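Local coordinates for protein sensory box histidine kinase/response regulator (Burkholderia thailandensis, PDB 3MR0) that probably acts as a sensor kinase of a two-component phosphorelay, the chain here being its PAS sensory domain followed by a C-terminal helix, at residues A20-W25 / R114-M120; S59-D64 / Y86-T90; H75-R79 / G102-W106. All blocks are in the same frame, centred on the assembly; numbering follows the deposited sequence.

Interaction 1. Residues A20-W25 / R114-M120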
ATOM      1  N   ALA A  20     -11.475  -0.505   1.408  1.00 18.53           N
ATOM      2  CA  ALA A  20     -10.174  -0.694   0.784  1.00 18.22           C
ATOM      3  C   ALA A  20     -10.102   0.051  -0.547  1.00 19.47           C
ATOM      4  O   ALA A  20     -11.139   0.340  -1.153  1.00 22.26           O
ATOM      5  CB  ALA A  20      -9.886  -2.173   0.594  1.00 17.87           C
ATOM      6  N   GLY A  21      -8.887   0.389  -0.977  1.00 17.38           N
ATOM      7  CA  GLY A  21      -8.661   0.932  -2.305  1.00 15.51           C
ATOM      8  C   GLY A  21      -7.978  -0.062  -3.230  1.00 16.36           C
ATOM      9  O   GLY A  21      -6.950  -0.659  -2.899  1.00 17.12           O
ATOM     10  N   LEU A  22      -8.551  -0.241  -4.410  0.58 16.91           N
ATOM     11  CA  LEU A  22      -8.018  -1.186  -5.388  0.58 16.48           C
ATOM     12  C   LEU A  22      -6.948  -0.515  -6.237  0.58 14.62           C
ATOM     13  O   LEU A  22      -7.074   0.654  -6.573  0.58 14.69           O
ATOM     14  CB  LEU A  22      -9.168  -1.728  -6.254  0.58 17.72           C
ATOM     15  CG  LEU A  22      -8.942  -2.224  -7.684  0.58 19.51           C
ATOM     16  CD1 LEU A  22      -8.580  -3.702  -7.725  0.58 21.00           C
ATOM     17  CD2 LEU A  22     -10.193  -1.973  -8.505  0.58 21.69           C
ATOM     18  N   TRP A  23      -5.891  -1.248  -6.559  1.00 13.94           N
ATOM     19  CA  TRP A  23      -4.870  -0.754  -7.479  1.00 16.57           C
ATOM     20  C   TRP A  23      -4.468  -1.798  -8.548  1.00 16.96           C
ATOM     21  O   TRP A  23      -4.502  -2.995  -8.300  1.00 17.84           O
ATOM     22  CB  TRP A  23      -3.662  -0.162  -6.728  1.00 16.78           C
ATOM     23  CG  TRP A  23      -2.951  -1.067  -5.736  1.00 16.08           C
ATOM     24  CD1 TRP A  23      -3.163  -1.138  -4.393  1.00 15.62           C
ATOM     25  CD2 TRP A  23      -1.878  -1.979  -6.020  1.00 16.18           C
ATOM     26  NE1 TRP A  23      -2.305  -2.042  -3.826  1.00 14.69           N
ATOM     27  CE2 TRP A  23      -1.510  -2.580  -4.803  1.00 15.10           C
ATOM     28  CE3 TRP A  23      -1.198  -2.353  -7.194  1.00 16.02           C
ATOM     29  CZ2 TRP A  23      -0.499  -3.527  -4.718  1.00 15.12           C
ATOM     30  CZ3 TRP A  23      -0.201  -3.292  -7.108  1.00 15.31           C
ATOM     31  CH2 TRP A  23       0.145  -3.869  -5.880  1.00 16.08           C
ATOM     32  N   ASP A  24      -4.132  -1.333  -9.745  1.00 17.31           N
ATOM     33  CA  ASP A  24      -3.765  -2.223 -10.858  1.00 17.84           C
ATOM     34  C   ASP A  24      -2.570  -1.619 -11.576  1.00 20.12           C
ATOM     35  O   ASP A  24      -2.688  -0.578 -12.220  1.00 22.40           O
ATOM     36  CB  ASP A  24      -4.946  -2.374 -11.819  1.00 19.18           C
ATOM     37  CG  ASP A  24      -4.634  -3.249 -13.051  1.00 21.35           C
ATOM     38  OD1 ASP A  24      -3.503  -3.715 -13.235  1.00 20.11           O
ATOM     39  OD2 ASP A  24      -5.561  -3.478 -13.851  1.00 25.03           O
ATOM     40  N   TRP A  25      -1.426  -2.283 -11.478  1.00 18.64           N
ATOM     41  CA  TRP A  25      -0.151  -1.671 -11.814  1.00 19.05           C
ATOM     42  C   TRP A  25       0.630  -2.388 -12.921  1.00 20.04           C
ATOM     43  O   TRP A  25       0.749  -3.612 -12.924  1.00 20.01           O
ATOM     44  CB  TRP A  25       0.665  -1.610 -10.536  1.00 20.21           C
ATOM     45  CG  TRP A  25       2.004  -1.008 -10.631  1.00 19.89           C
ATOM     46  CD1 TRP A  25       2.310   0.294 -10.905  1.00 19.81           C
ATOM     47  CD2 TRP A  25       3.237  -1.677 -10.385  1.00 19.99           C
ATOM     48  NE1 TRP A  25       3.663   0.470 -10.861  1.00 21.46           N
ATOM     49  CE2 TRP A  25       4.260  -0.729 -10.545  1.00 21.46           C
ATOM     50  CE3 TRP A  25       3.580  -2.996 -10.059  1.00 19.60           C
ATOM     51  CZ2 TRP A  25       5.608  -1.056 -10.386  1.00 21.97           C
ATOM     52  CZ3 TRP A  25       4.904  -3.322  -9.901  1.00 19.80           C
ATOM     53  CH2 TRP A  25       5.907  -2.360 -10.061  1.00 21.58           C
ATOM     54  N   ARG A 114       1.827  -7.399 -15.100  1.00 19.94           N
ATOM     55  CA  ARG A 114       0.707  -6.818 -14.371  1.00 18.48           C
ATOM     56  C   ARG A 114       0.871  -7.126 -12.902  1.00 17.75           C
ATOM     57  O   ARG A 114       1.577  -8.042 -12.558  1.00 17.46           O
ATOM     58  CB  ARG A 114      -0.625  -7.395 -14.888  1.00 18.64           C
ATOM     59  CG  ARG A 114      -1.879  -6.708 -14.377  1.00 16.98           C
ATOM     60  CD  ARG A 114      -3.113  -7.364 -14.930  1.00 18.15           C
ATOM     61  NE  ARG A 114      -4.327  -6.657 -14.537  1.00 19.78           N
ATOM     62  CZ  ARG A 114      -5.550  -7.004 -14.923  1.00 22.93           C
ATOM     63  NH1 ARG A 114      -5.728  -8.052 -15.713  1.00 23.80           N
ATOM     64  NH2 ARG A 114      -6.598  -6.305 -14.520  1.00 24.13           N
HETATM   65  N   MSE A 115       0.223  -6.341 -12.045  1.00 18.32           N
HETATM   66  CA  MSE A 115       0.135  -6.638 -10.605  1.00 18.99           C
HETATM   67  C   MSE A 115      -1.129  -5.959 -10.011  1.00 16.35           C
HETATM   68  O   MSE A 115      -1.360  -4.765 -10.204  1.00 15.76           O
HETATM   69  CB  MSE A 115       1.418  -6.200  -9.883  1.00 17.52           C
HETATM   70  CG  MSE A 115       1.514  -6.688  -8.446  1.00 18.33           C
HETATM   71 SE   MSE A 115       3.033  -5.910  -7.485  0.79 20.32          SE
HETATM   72  CE  MSE A 115       2.823  -6.789  -5.757  1.00 16.05           C
ATOM     73  N   VAL A 116      -1.943  -6.728  -9.300  0.70 16.88           N
ATOM     74  CA  VAL A 116      -3.196  -6.196  -8.774  0.70 16.98           C
ATOM     75  C   VAL A 116      -3.258  -6.349  -7.269  0.70 16.87           C
ATOM     76  O   VAL A 116      -2.844  -7.367  -6.731  0.70 17.44           O
ATOM     77  CB  VAL A 116      -4.410  -6.904  -9.371  0.70 16.63           C
ATOM     78  CG1 VAL A 116      -5.681  -6.212  -8.913  0.70 17.24           C
ATOM     79  CG2 VAL A 116      -4.324  -6.908 -10.883  0.70 16.54           C
ATOM     80  N   GLY A 117      -3.790  -5.344  -6.588  1.00 15.97           N
ATOM     81  CA  GLY A 117      -3.879  -5.411  -5.151  1.00 15.53           C
ATOM     82  C   GLY A 117      -4.729  -4.322  -4.553  1.00 15.48           C
ATOM     83  O   GLY A 117      -5.495  -3.646  -5.227  1.00 17.57           O
ATOM     84  N   TRP A 118      -4.598  -4.164  -3.251  1.00 15.27           N
ATOM     85  CA  TRP A 118      -5.390  -3.192  -2.532  1.00 15.00           C
ATOM     86  C   TRP A 118      -4.567  -2.471  -1.473  1.00 14.49           C
ATOM     87  O   TRP A 118      -3.435  -2.849  -1.168  1.00 15.51           O
ATOM     88  CB  TRP A 118      -6.602  -3.872  -1.890  1.00 16.46           C
ATOM     89  CG  TRP A 118      -6.325  -5.165  -1.108  1.00 16.05           C
ATOM     90  CD1 TRP A 118      -6.524  -6.446  -1.554  1.00 16.22           C
ATOM     91  CD2 TRP A 118      -5.856  -5.293   0.248  1.00 15.82           C
ATOM     92  NE1 TRP A 118      -6.195  -7.346  -0.583  1.00 16.59           N
ATOM     93  CE2 TRP A 118      -5.781  -6.671   0.537  1.00 16.02           C
ATOM     94  CE3 TRP A 118      -5.474  -4.376   1.242  1.00 16.50           C
ATOM     95  CZ2 TRP A 118      -5.345  -7.157   1.765  1.00 16.82           C
ATOM     96  CZ3 TRP A 118      -5.036  -4.857   2.468  1.00 16.70           C
ATOM     97  CH2 TRP A 118      -4.976  -6.237   2.718  1.00 17.45           C
ATOM     98  N   ILE A 119      -5.142  -1.423  -0.915  1.00 15.31           N
ATOM     99  CA  ILE A 119      -4.586  -0.804   0.259  1.00 14.95           C
ATOM    100  C   ILE A 119      -5.707  -0.619   1.287  1.00 16.12           C
ATOM    101  O   ILE A 119      -6.867  -0.450   0.926  1.00 15.81           O
ATOM    102  CB  ILE A 119      -3.898   0.552  -0.058  1.00 15.73           C
ATOM    103  CG1 ILE A 119      -4.890   1.558  -0.662  1.00 15.56           C
ATOM    104  CG2 ILE A 119      -2.695   0.338  -0.959  1.00 14.93           C
ATOM    105  CD1 ILE A 119      -4.361   2.983  -0.725  1.00 14.43           C
HETATM  106  N   MSE A 120      -5.350  -0.672   2.566  1.00 17.28           N
HETATM  107  CA  MSE A 120      -6.269  -0.313   3.641  1.00 16.83           C
HETATM  108  C   MSE A 120      -5.568   0.659   4.568  1.00 16.07           C
HETATM  109  O   MSE A 120      -4.351   0.541   4.770  1.00 17.13           O
HETATM  110  CB  MSE A 120      -6.732  -1.550   4.416  1.00 15.81           C
HETATM  111  CG  MSE A 120      -7.809  -2.324   3.711  1.00 15.47           C
HETATM  112 SE   MSE A 120      -8.752  -3.548   4.896  0.78 22.74          SE
HETATM  113  CE  MSE A 120      -7.445  -4.954   5.034  1.00 21.36           C
TER
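Trp23 lays its indole flat across Gly117, whose bare backbone forms the hollow in which the ring rests. CA of Gly117 sits over the five-membered ring, 4.0 Å from its centroid and 21° off the normal, a CH-pi contact; with no side chain in between, the indole lies close over the strand. The ring is brought back over the partner strand because CG of Trp23 lies between its own backbone N and carbonyl carbon (chi1 57°). Turned this way, NE1 of Trp23 makes a weak, bent bond to Trp118 O at 3.0 Å, while CG2 of Ile119 packs beside NE1 and CD1. At the far end of the indole, the selenium of Met115 lies in the ring plane, 3.9 Å from Trp23 CH2, and the same atom also touches CE3 of Trp25, so the extended selenomethionine fills the groove between the two tryptophans. Gly21 and Ile119 are joined by a pair of backbone bonds, as are Trp23 and Gly117, with Trp23 N to Gly117 O at 2.8 Å nearly straight (171°). On the other face of the sheet the fully extended Arg114 reaches Asp24: its NH2 comes to Asp24 OD2 from above the carboxylate plane, 3.1 Å away, in a salt bridge. Trp23 also touches Ser100, and Trp25 and Met115 pack on Leu72 of helix 65-78. Pairing of the first strand with the last is typical of the antiparallel PAS-fold sheet; the tryptophans line a pocket holding PG5, probably from the crystallisation liquor, where PAS domains commonly bind ligands.

Interaction 2. Residues S59-D64 / Y86-T90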
ATOM      1  N   SER A  59       5.364   9.338  -2.623  1.00 33.80           N
ATOM      2  CA  SER A  59       4.869   9.732  -1.305  1.00 29.75           C
ATOM      3  C   SER A  59       5.297   8.877  -0.093  1.00 24.83           C
ATOM      4  O   SER A  59       4.987   9.221   1.045  1.00 24.14           O
ATOM      5  CB  SER A  59       3.352   9.798  -1.372  1.00 31.94           C
ATOM      6  OG  SER A  59       2.849   8.554  -1.833  1.00 33.52           O
ATOM      7  N   ILE A  60       5.995   7.774  -0.341  0.71 23.41           N
ATOM      8  CA  ILE A  60       6.413   6.891   0.743  0.71 23.32           C
ATOM      9  C   ILE A  60       7.283   7.621   1.763  0.71 24.20           C
ATOM     10  O   ILE A  60       8.090   8.483   1.406  0.71 25.16           O
ATOM     11  CB  ILE A  60       7.150   5.648   0.228  0.71 23.17           C
ATOM     12  CG1 ILE A  60       6.213   4.809  -0.635  0.71 23.47           C
ATOM     13  CG2 ILE A  60       7.653   4.803   1.380  0.71 22.58           C
ATOM     14  CD1 ILE A  60       6.527   3.351  -0.579  0.71 24.18           C
ATOM     15  N   HIS A  61       7.106   7.284   3.038  1.00 23.84           N
ATOM     16  CA  HIS A  61       7.898   7.882   4.115  1.00 22.78           C
ATOM     17  C   HIS A  61       9.360   7.480   3.929  1.00 22.83           C
ATOM     18  O   HIS A  61       9.640   6.320   3.663  1.00 23.00           O
ATOM     19  CB  HIS A  61       7.403   7.364   5.460  1.00 22.36           C
ATOM     20  CG  HIS A  61       7.671   8.291   6.598  1.00 23.63           C
ATOM     21  ND1 HIS A  61       8.895   8.887   6.797  1.00 25.89           N
ATOM     22  CD2 HIS A  61       6.874   8.725   7.600  1.00 24.52           C
ATOM     23  CE1 HIS A  61       8.843   9.657   7.868  1.00 26.51           C
ATOM     24  NE2 HIS A  61       7.628   9.571   8.378  1.00 25.95           N
ATOM     25  N   PRO A  62      10.297   8.430   4.073  1.00 23.40           N
ATOM     26  CA  PRO A  62      11.726   8.112   3.939  1.00 23.29           C
ATOM     27  C   PRO A  62      12.193   6.886   4.714  1.00 22.94           C
ATOM     28  O   PRO A  62      13.039   6.186   4.186  1.00 23.47           O
ATOM     29  CB  PRO A  62      12.426   9.365   4.476  1.00 23.93           C
ATOM     30  CG  PRO A  62      11.326  10.208   5.110  1.00 25.64           C
ATOM     31  CD  PRO A  62      10.086   9.857   4.352  1.00 24.83           C
ATOM     32  N   ASP A  63      11.674   6.628   5.913  1.00 22.96           N
ATOM     33  CA  ASP A  63      12.116   5.464   6.694  1.00 24.29           C
ATOM     34  C   ASP A  63      11.658   4.101   6.156  1.00 23.10           C
ATOM     35  O   ASP A  63      12.302   3.087   6.413  1.00 24.13           O
ATOM     36  CB  ASP A  63      11.725   5.600   8.164  1.00 25.11           C
ATOM     37  CG  ASP A  63      12.623   6.532   8.910  1.00 28.77           C
ATOM     38  OD1 ASP A  63      13.541   7.097   8.289  1.00 29.51           O
ATOM     39  OD2 ASP A  63      12.409   6.708  10.123  1.00 31.40           O
ATOM     40  N   ASP A  64      10.561   4.086   5.400  1.00 19.42           N
ATOM     41  CA  ASP A  64       9.994   2.842   4.878  1.00 19.90           C
ATOM     42  C   ASP A  64      10.391   2.521   3.436  1.00 20.43           C
ATOM     43  O   ASP A  64      10.204   1.395   2.971  1.00 20.98           O
ATOM     44  CB  ASP A  64       8.463   2.904   4.950  1.00 19.38           C
ATOM     45  CG  ASP A  64       7.956   3.030   6.369  1.00 22.54           C
ATOM     46  OD1 ASP A  64       8.642   2.510   7.294  1.00 24.36           O
ATOM     47  OD2 ASP A  64       6.874   3.653   6.556  1.00 22.10           O
ATOM     48  N   TYR A  86       3.200   0.320   5.622  1.00 15.93           N
ATOM     49  CA  TYR A  86       4.101   1.464   5.564  1.00 16.61           C
ATOM     50  C   TYR A  86       3.386   2.813   5.572  1.00 16.88           C
ATOM     51  O   TYR A  86       2.166   2.871   5.477  1.00 17.69           O
ATOM     52  CB  TYR A  86       5.039   1.354   4.360  1.00 16.52           C
ATOM     53  CG  TYR A  86       4.376   1.359   2.995  1.00 16.08           C
ATOM     54  CD1 TYR A  86       4.213   2.549   2.274  1.00 16.12           C
ATOM     55  CD2 TYR A  86       3.976   0.175   2.406  1.00 15.95           C
ATOM     56  CE1 TYR A  86       3.648   2.550   1.017  1.00 16.45           C
ATOM     57  CE2 TYR A  86       3.415   0.157   1.153  1.00 16.78           C
ATOM     58  CZ  TYR A  86       3.256   1.345   0.458  1.00 17.82           C
ATOM     59  OH  TYR A  86       2.703   1.302  -0.805  1.00 17.86           O
ATOM     60  N   ARG A  87       4.159   3.890   5.693  1.00 16.31           N
ATOM     61  CA  ARG A  87       3.604   5.226   5.761  1.00 15.90           C
ATOM     62  C   ARG A  87       3.660   5.899   4.404  1.00 16.65           C
ATOM     63  O   ARG A  87       4.674   5.820   3.704  1.00 16.99           O
ATOM     64  CB  ARG A  87       4.352   6.076   6.801  1.00 16.96           C
ATOM     65  CG  ARG A  87       4.026   5.733   8.251  1.00 18.64           C
ATOM     66  CD  ARG A  87       5.159   6.117   9.163  1.00 19.45           C
ATOM     67  NE  ARG A  87       6.367   5.373   8.822  1.00 21.93           N
ATOM     68  CZ  ARG A  87       7.503   5.408   9.514  1.00 24.93           C
ATOM     69  NH1 ARG A  87       7.593   6.161  10.608  1.00 25.79           N
ATOM     70  NH2 ARG A  87       8.546   4.688   9.116  1.00 25.89           N
ATOM     71  N   VAL A  88       2.555   6.555   4.048  1.00 17.12           N
ATOM     72  CA  VAL A  88       2.453   7.389   2.852  1.00 17.40           C
ATOM     73  C   VAL A  88       1.981   8.800   3.200  1.00 19.90           C
ATOM     74  O   VAL A  88       1.159   8.992   4.101  1.00 19.50           O
ATOM     75  CB  VAL A  88       1.506   6.812   1.772  1.00 17.97           C
ATOM     76  CG1 VAL A  88       2.105   5.583   1.135  1.00 19.66           C
ATOM     77  CG2 VAL A  88       0.130   6.538   2.328  1.00 15.85           C
ATOM     78  N   ARG A  89       2.527   9.783   2.488  0.57 20.43           N
ATOM     79  CA  ARG A  89       2.148  11.177   2.658  0.57 21.36           C
ATOM     80  C   ARG A  89       0.844  11.439   1.900  0.57 22.35           C
ATOM     81  O   ARG A  89       0.766  11.280   0.675  0.57 23.72           O
ATOM     82  CB  ARG A  89       3.274  12.101   2.162  0.57 21.19           C
ATOM     83  CG  ARG A  89       3.144  13.547   2.614  0.57 21.46           C
ATOM     84  CD  ARG A  89       4.298  14.408   2.118  0.57 22.43           C
ATOM     85  NE  ARG A  89       5.514  14.298   2.932  0.57 23.48           N
ATOM     86  CZ  ARG A  89       5.823  15.109   3.944  0.57 23.55           C
ATOM     87  NH1 ARG A  89       4.996  16.088   4.287  0.57 23.15           N
ATOM     88  NH2 ARG A  89       6.959  14.941   4.615  0.57 23.77           N
ATOM     89  N   THR A  90      -0.186  11.821   2.641  1.00 21.96           N
ATOM     90  CA  THR A  90      -1.496  12.099   2.060  1.00 21.93           C
ATOM     91  C   THR A  90      -1.543  13.498   1.404  1.00 23.68           C
ATOM     92  O   THR A  90      -0.592  14.280   1.499  1.00 24.15           O
ATOM     93  CB  THR A  90      -2.590  11.936   3.123  1.00 20.35           C
ATOM     94  OG1 THR A  90      -2.348  12.841   4.197  1.00 20.66           O
ATOM     95  CG2 THR A  90      -2.563  10.526   3.682  1.00 19.42           C
TER
HETATM   96  O   HOH W   1      11.188   4.233  11.148  1.00 30.73           O
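Arg87 grips Asp64 side-on with two nitrogens, fastening the segment that leads into helix 65-78 to the edge strand 82-89 of the PAS-fold sheet. NH2 of Arg87 lies 2.8 Å from Asp64 OD1, and NE of Arg87 is 2.9 Å from Asp64 OD2, close to the guanidinium plane. The backbone N of Arg87 also bonds to OD2, from the opposite face of the carboxylate and on its anti side, whereas NE comes from the syn side. One oxygen thus takes two donors of the same residue, which should hold the carboxylate against rotation. Over one face of the guanidinium lies the imidazole of His61, the two planes 35° apart, with His61 CD2 3.5 Å from Arg87 CD. His61 CG stands roughly anti to its backbone N (chi1 -154°), bringing the ring alongside the arginine; Phe95 stacks on the same imidazole. Further along, the backbones bridge once at Ile60 and Val88: His61 N donates to Arg87 O, and Arg89 N to Ser59 O, both at 2.9 Å and both from above the carbonyl plane. In one of its two conformers Ile60 brings CD1 beside CE1 of Tyr86, the side chains crossing at about a right angle, and Val68 of the helix packs against both residues. In the second shell, Arg67 makes a further salt bridge to Asp64 OD1, so this carboxylate lies between two arginines and would probably stay ionised. Ser59, Tyr86 and Val88 belong to the inner pocket that holds PG5. The carboxylate of Asp63 stays beyond salt-bridge range of Arg87; a water donates to its OD2 at 2.9 Å and takes a weak bond from Arg87 NH2.

Interaction 3. Residues H75-R79 / G102-W106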
ATOM      1  N   HIS A  75       9.017  -9.838  -4.405  1.00 20.88           N
ATOM      2  CA  HIS A  75       7.806 -10.337  -5.080  1.00 20.37           C
ATOM      3  C   HIS A  75       8.042 -10.506  -6.570  1.00 19.47           C
ATOM      4  O   HIS A  75       7.847 -11.588  -7.115  1.00 19.56           O
ATOM      5  CB  HIS A  75       6.589  -9.428  -4.851  1.00 18.00           C
ATOM      6  CG  HIS A  75       5.324  -9.954  -5.466  1.00 17.10           C
ATOM      7  ND1 HIS A  75       4.676 -11.072  -4.990  1.00 18.05           N
ATOM      8  CD2 HIS A  75       4.606  -9.530  -6.532  1.00 17.73           C
ATOM      9  CE1 HIS A  75       3.604 -11.308  -5.727  1.00 17.16           C
ATOM     10  NE2 HIS A  75       3.540 -10.387  -6.671  1.00 18.06           N
ATOM     11  N   LEU A  76       8.460  -9.432  -7.230  1.00 20.41           N
ATOM     12  CA  LEU A  76       8.609  -9.466  -8.683  1.00 21.53           C
ATOM     13  C   LEU A  76       9.703 -10.420  -9.155  1.00 24.67           C
ATOM     14  O   LEU A  76       9.691 -10.839 -10.308  1.00 25.61           O
ATOM     15  CB  LEU A  76       8.840  -8.073  -9.265  1.00 20.30           C
ATOM     16  CG  LEU A  76       7.677  -7.110  -9.079  1.00 20.37           C
ATOM     17  CD1 LEU A  76       8.016  -5.725  -9.663  1.00 21.15           C
ATOM     18  CD2 LEU A  76       6.403  -7.692  -9.683  1.00 17.83           C
ATOM     19  N   GLU A  77      10.642 -10.758  -8.278  1.00 24.94           N
ATOM     20  CA  GLU A  77      11.736 -11.638  -8.658  1.00 26.38           C
ATOM     21  C   GLU A  77      11.677 -13.024  -8.057  1.00 28.95           C
ATOM     22  O   GLU A  77      12.006 -13.994  -8.719  1.00 30.86           O
ATOM     23  CB  GLU A  77      13.076 -11.020  -8.285  1.00 26.38           C
ATOM     24  CG  GLU A  77      13.481  -9.870  -9.155  1.00 27.86           C
ATOM     25  CD  GLU A  77      14.787  -9.277  -8.696  1.00 29.66           C
ATOM     26  OE1 GLU A  77      15.477  -9.942  -7.904  1.00 31.05           O
ATOM     27  OE2 GLU A  77      15.117  -8.147  -9.102  1.00 31.05           O
ATOM     28  N   HIS A  78      11.316 -13.137  -6.790  1.00 29.57           N
ATOM     29  CA  HIS A  78      11.386 -14.441  -6.155  1.00 29.65           C
ATOM     30  C   HIS A  78       9.996 -14.980  -5.974  1.00 29.01           C
ATOM     31  O   HIS A  78       9.803 -16.102  -5.537  1.00 29.80           O
ATOM     32  CB  HIS A  78      12.149 -14.356  -4.845  1.00 30.80           C
ATOM     33  CG  HIS A  78      13.612 -14.120  -5.041  1.00 35.02           C
ATOM     34  ND1 HIS A  78      14.270 -13.020  -4.535  1.00 37.38           N
ATOM     35  CD2 HIS A  78      14.542 -14.826  -5.726  1.00 36.14           C
ATOM     36  CE1 HIS A  78      15.543 -13.070  -4.878  1.00 37.64           C
ATOM     37  NE2 HIS A  78      15.735 -14.155  -5.606  1.00 37.45           N
ATOM     38  N   ARG A  79       9.035 -14.156  -6.365  1.00 28.02           N
ATOM     39  CA  ARG A  79       7.623 -14.469  -6.216  1.00 28.10           C
ATOM     40  C   ARG A  79       7.133 -14.352  -4.778  1.00 28.65           C
ATOM     41  O   ARG A  79       5.932 -14.455  -4.532  1.00 32.52           O
ATOM     42  CB  ARG A  79       7.297 -15.848  -6.796  1.00 28.42           C
ATOM     43  CG  ARG A  79       7.432 -15.942  -8.309  1.00 28.98           C
ATOM     44  CD  ARG A  79       6.762 -17.197  -8.759  1.00 32.00           C
ATOM     45  NE  ARG A  79       6.285 -17.880  -7.571  1.00 35.61           N
ATOM     46  CZ  ARG A  79       5.234 -18.682  -7.534  1.00 37.83           C
ATOM     47  NH1 ARG A  79       4.879 -19.232  -6.385  1.00 38.03           N
ATOM     48  NH2 ARG A  79       4.537 -18.921  -8.639  1.00 40.23           N
ATOM     49  N   GLY A 102      -0.709  -7.489  -2.746  1.00 14.98           N
ATOM     50  CA  GLY A 102      -0.867  -7.596  -4.178  1.00 15.41           C
ATOM     51  C   GLY A 102      -0.206  -8.813  -4.770  1.00 14.80           C
ATOM     52  O   GLY A 102       0.590  -9.479  -4.120  1.00 14.70           O
ATOM     53  N   GLN A 103      -0.555  -9.076  -6.023  1.00 14.93           N
ATOM     54  CA  GLN A 103      -0.115 -10.257  -6.731  1.00 15.38           C
ATOM     55  C   GLN A 103       0.191  -9.877  -8.162  1.00 14.97           C
ATOM     56  O   GLN A 103      -0.673  -9.351  -8.879  1.00 14.67           O
ATOM     57  CB  GLN A 103      -1.190 -11.336  -6.717  1.00 16.80           C
ATOM     58  CG  GLN A 103      -0.786 -12.589  -7.497  1.00 17.44           C
ATOM     59  CD  GLN A 103       0.414 -13.285  -6.878  1.00 19.84           C
ATOM     60  OE1 GLN A 103       0.358 -13.692  -5.734  1.00 22.95           O
ATOM     61  NE2 GLN A 103       1.501 -13.409  -7.622  1.00 19.87           N
ATOM     62  N   ALA A 104       1.431 -10.150  -8.556  1.00 14.90           N
ATOM     63  CA  ALA A 104       1.913  -9.900  -9.900  1.00 14.27           C
ATOM     64  C   ALA A 104       1.561 -11.055 -10.855  1.00 15.52           C
ATOM     65  O   ALA A 104       1.246 -12.160 -10.420  1.00 16.17           O
ATOM     66  CB  ALA A 104       3.414  -9.685  -9.858  1.00 14.44           C
ATOM     67  N   LEU A 105       1.623 -10.779 -12.153  0.65 15.36           N
ATOM     68  CA  LEU A 105       1.454 -11.788 -13.186  0.65 15.97           C
ATOM     69  C   LEU A 105       2.685 -11.729 -14.052  0.65 16.55           C
ATOM     70  O   LEU A 105       3.102 -10.641 -14.446  0.65 16.97           O
ATOM     71  CB  LEU A 105       0.211 -11.490 -14.027  0.65 15.82           C
ATOM     72  CG  LEU A 105      -1.117 -11.612 -13.291  0.65 15.39           C
ATOM     73  CD1 LEU A 105      -2.100 -10.636 -13.869  0.65 15.81           C
ATOM     74  CD2 LEU A 105      -1.658 -13.029 -13.340  0.65 16.77           C
ATOM     75  N   TRP A 106       3.260 -12.896 -14.340  1.00 17.92           N
ATOM     76  CA  TRP A 106       4.475 -13.013 -15.152  1.00 17.74           C
ATOM     77  C   TRP A 106       4.221 -13.743 -16.453  1.00 18.18           C
ATOM     78  O   TRP A 106       3.396 -14.657 -16.513  1.00 18.37           O
ATOM     79  CB  TRP A 106       5.537 -13.806 -14.403  1.00 17.32           C
ATOM     80  CG  TRP A 106       5.936 -13.213 -13.123  1.00 17.40           C
ATOM     81  CD1 TRP A 106       6.953 -12.315 -12.908  1.00 17.26           C
ATOM     82  CD2 TRP A 106       5.345 -13.470 -11.852  1.00 18.19           C
ATOM     83  NE1 TRP A 106       7.022 -12.001 -11.571  1.00 17.26           N
ATOM     84  CE2 TRP A 106       6.043 -12.689 -10.899  1.00 17.48           C
ATOM     85  CE3 TRP A 106       4.296 -14.292 -11.413  1.00 17.77           C
ATOM     86  CZ2 TRP A 106       5.720 -12.705  -9.539  1.00 17.45           C
ATOM     87  CZ3 TRP A 106       3.966 -14.286 -10.051  1.00 16.00           C
ATOM     88  CH2 TRP A 106       4.677 -13.507  -9.142  1.00 15.95           C
TER
HETATM   89  O   HOH W   2       3.628 -14.695  -5.661  1.00 23.72           O
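His75 points the edge of its imidazole at strand 95-106, where Ala104 N donates to NE2 at 2.8 Å with the donor only 3° out of the ring plane. NE2 is thus an acceptor, and as ND1 bonds to Asp80 O, the ring is consistent with the neutral tautomer protonated on ND1. With chi1 at -177°, CG points away from the backbone N and the ring crosses to the strand. One face of the imidazole is met by CZ2 of Trp106, the two ring planes inclined at 46°. Gln103 brings its amide NE2 to 3.5 Å from CE1 of His75; the same amide nitrogen bonds almost straight to its neighbour's carbonyl, Ala104 O, which holds the amide in place. Leu76 sends CD2 to the methyl of Ala104, 3.6 Å away, and its carbonyl oxygen accepts a hydrogen bond from NE1 of Trp106 at 3.2 Å, the donor lying above the carbonyl plane. Here the last turn of helix 65-78 packs on the sheet of the PAS fold, and Met115 of the adjoining strand 112-121 lies against His75. The helix ends at His78; Arg79, just beyond it, has a positive phi. The CG of Arg79 sits over one face of Trp106, 4.1 Å from the centroid of the six-membered ring in a CH-pi contact, while Ala104 CB lies over the opposite face. Arg79 and Trp106 help to line a second site of PG5, probably from the crystallisation liquor, and a water bridges Arg79 O, at 2.6 Å, to Gln103 NE2.

All three contacts involve one antiparallel sheet. Interaction 1, pairing two neighbouring strands, is the most central, its centre about 8 Å from that of the chain; interaction 2 lies farther out (about 10 Å) and interaction 3 is the most peripheral (about 15 Å). Interactions 2 and 3 tie the stretch around helix 65-78 to the sheet, interaction 2 just before the helix and interaction 3 at its last turn. Chemistry follows place: regular backbone pairing and indole packing, then a bidentate ion pair at the edge strand, then side-chain-to-backbone bonds. Interactions 1 and 3 touch through probable hydrogen bonds, Arg114 O to Leu105 N (2.8 Å) and Val116 O to Gln103 N (2.9 Å); interaction 2 touches neither.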